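PDB 3EO4: uncharacterized protein MJ1062 from Methanocaldococcus jannaschii, which is of unknown function; this C-terminal GNAT-type domain may transfer acyl groups, and the whole protein may also have hexosyltransferase activity. Local coordinates for residues P91-L96 and S113-W118. Residues are numbered along the deposited sequence; the frame is centred on the assembly and turned at random.
Sequences PEIGIL and SLVLKW
In the core of the GNAT domain, helix 107-121 packs on strand 92-97. Between 91-96 and 113-118 the contact rests on Ile93, Val115 and Leu116. It is small, burying 104 Å² in all, and purely apolar. Ile93 and Val115 point at each other and meet tip to tip, with Ile93 CD1 3.9 Å from Val115 CG1. Their CA atoms are 8.2 Å apart. The touching methyl of Val115 lies anti to its own backbone N (chi1 172°), which sends it out from the helix to the strand. In Ile93, CG1 sits beside the backbone N (chi1 -45°), which puts the CG1-CD1 branch against the helix. Leu116 comes in less directly. Its CD2 lies 4.4 Å from Ile93 CG1, a looser approach.

Strand 92-97, helix 107-121 and strand 126-132 are consecutive, consistent with the GNAT strand-helix-strand core, where the helix follows the strand that splays from its neighbour. Strand 92-97 pairs with strand 74-84, whose Val83 touches both Ile93 and Val115. On the other edge of strand 92-97, Pro91 and Ile93 make backbone hydrogen bonds to His128. Leu119 also packs on Ile93, and Ile95 touches Val112, while Leu116 reaches Ala127, Phe147 and Leu164.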
loop_
_atom_site.group_PDB
_atom_site.type_symbol
_atom_site.label_atom_id
_atom_site.label_comp_id
_atom_site.label_asym_id
_atom_site.label_seq_id
_atom_site.Cartn_x
_atom_site.Cartn_y
_atom_site.Cartn_z
ATOM N N PRO A 91 -2.928 -21.188 -18.310
ATOM C CA PRO A 91 -3.010 -20.431 -17.078
ATOM C C PRO A 91 -3.218 -18.930 -17.309
ATOM O O PRO A 91 -2.848 -18.376 -18.377
ATOM C CB PRO A 91 -1.652 -20.699 -16.408
ATOM C CG PRO A 91 -0.761 -21.076 -17.510
ATOM C CD PRO A 91 -1.611 -21.818 -18.486
ATOM N N GLU A 92 -3.796 -18.301 -16.296
ATOM C CA GLU A 92 -4.108 -16.886 -16.303
ATOM C C GLU A 92 -3.027 -16.077 -15.575
ATOM O O GLU A 92 -2.621 -16.427 -14.453
ATOM C CB GLU A 92 -5.458 -16.666 -15.654
ATOM C CG GLU A 92 -5.871 -15.211 -15.621
ATOM C CD GLU A 92 -7.249 -15.024 -15.000
ATOM O OE1 GLU A 92 -8.064 -15.950 -15.068
ATOM O OE2 GLU A 92 -7.534 -13.942 -14.460
ATOM N N ILE A 93 -2.579 -14.993 -16.213
ATOM C CA ILE A 93 -1.537 -14.117 -15.637
ATOM C C ILE A 93 -2.184 -12.835 -15.135
ATOM O O ILE A 93 -2.942 -12.196 -15.870
ATOM C CB ILE A 93 -0.467 -13.686 -16.698
ATOM C CG1 ILE A 93 0.003 -14.857 -17.552
ATOM C CG2 ILE A 93 0.707 -12.878 -16.063
ATOM C CD1 ILE A 93 0.682 -15.863 -16.795
ATOM N N GLY A 94 -1.842 -12.448 -13.906
ATOM C CA GLY A 94 -2.250 -11.158 -13.336
ATOM C C GLY A 94 -1.039 -10.300 -12.984
ATOM O O GLY A 94 0.027 -10.825 -12.609
ATOM N N ILE A 95 -1.180 -8.983 -13.112
ATOM C CA ILE A 95 -0.059 -8.087 -12.817
ATOM C C ILE A 95 -0.599 -6.795 -12.202
ATOM O O ILE A 95 -1.668 -6.322 -12.583
ATOM C CB ILE A 95 0.824 -7.797 -14.114
ATOM C CG1 ILE A 95 1.915 -6.748 -13.882
ATOM C CG2 ILE A 95 -0.046 -7.295 -15.287
ATOM C CD1 ILE A 95 3.283 -7.347 -13.615
ATOM N N LEU A 96 0.168 -6.210 -11.289
ATOM C CA LEU A 96 -0.196 -4.975 -10.634
ATOM C C LEU A 96 1.110 -4.291 -10.265
ATOM O O LEU A 96 1.942 -4.908 -9.634
ATOM C CB LEU A 96 -0.972 -5.340 -9.376
ATOM C CG LEU A 96 -1.400 -4.409 -8.256
ATOM C CD1 LEU A 96 -2.177 -5.284 -7.243
ATOM C CD2 LEU A 96 -0.255 -3.744 -7.535
ATOM N N SER A 113 6.989 -11.111 -18.690
ATOM C CA SER A 113 7.835 -11.975 -19.509
ATOM C C SER A 113 8.668 -12.959 -18.679
ATOM O O SER A 113 8.876 -14.106 -19.111
ATOM C CB SER A 113 8.700 -11.181 -20.470
ATOM O OG SER A 113 9.768 -10.659 -19.745
ATOM N N LEU A 114 9.118 -12.536 -17.493
ATOM C CA LEU A 114 9.733 -13.469 -16.531
ATOM C C LEU A 114 8.794 -14.662 -16.186
ATOM O O LEU A 114 9.210 -15.805 -16.167
ATOM C CB LEU A 114 10.201 -12.736 -15.259
ATOM C CG LEU A 114 11.477 -11.863 -15.308
ATOM C CD1 LEU A 114 11.681 -11.096 -14.004
ATOM C CD2 LEU A 114 12.735 -12.700 -15.619
ATOM N N VAL A 115 7.535 -14.380 -15.922
ATOM C CA VAL A 115 6.544 -15.433 -15.649
ATOM C C VAL A 115 6.324 -16.350 -16.872
ATOM O O VAL A 115 6.323 -17.559 -16.717
ATOM C CB VAL A 115 5.203 -14.829 -15.139
ATOM C CG1 VAL A 115 4.127 -15.894 -15.038
ATOM C CG2 VAL A 115 5.407 -14.178 -13.774
ATOM N N LEU A 116 6.191 -15.775 -18.076
ATOM C CA LEU A 116 6.071 -16.556 -19.301
ATOM C C LEU A 116 7.236 -17.508 -19.536
ATOM O O LEU A 116 7.036 -18.637 -20.003
ATOM C CB LEU A 116 5.866 -15.664 -20.542
ATOM C CG LEU A 116 4.670 -14.703 -20.501
ATOM C CD1 LEU A 116 4.739 -13.760 -21.680
ATOM C CD2 LEU A 116 3.307 -15.397 -20.439
ATOM N N LYS A 117 8.446 -17.058 -19.214
ATOM C CA LYS A 117 9.621 -17.904 -19.383
ATOM C C LYS A 117 9.555 -19.092 -18.411
ATOM O O LYS A 117 9.877 -20.220 -18.777
ATOM C CB LYS A 117 10.912 -17.099 -19.190
ATOM C CG LYS A 117 12.172 -17.763 -19.768
ATOM C CD LYS A 117 12.237 -17.570 -21.314
ATOM C CE LYS A 117 12.732 -18.831 -22.068
ATOM N NZ LYS A 117 14.161 -19.150 -21.811
ATOM N N TRP A 118 9.141 -18.834 -17.177
ATOM C CA TRP A 118 9.040 -19.889 -16.176
ATOM C C TRP A 118 7.986 -20.907 -16.609
ATOM O O TRP A 118 8.230 -22.096 -16.552
ATOM C CB TRP A 118 8.662 -19.285 -14.830
ATOM C CG TRP A 118 8.389 -20.301 -13.740
ATOM C CD1 TRP A 118 9.313 -21.015 -13.041
ATOM C CD2 TRP A 118 7.098 -20.703 -13.228
ATOM N NE1 TRP A 118 8.687 -21.851 -12.135
ATOM C CE2 TRP A 118 7.330 -21.662 -12.217
ATOM C CE3 TRP A 118 5.780 -20.369 -13.547
ATOM C CZ2 TRP A 118 6.288 -22.272 -11.506
ATOM C CZ3 TRP A 118 4.746 -20.964 -12.834
ATOM C CH2 TRP A 118 5.005 -21.913 -11.829
#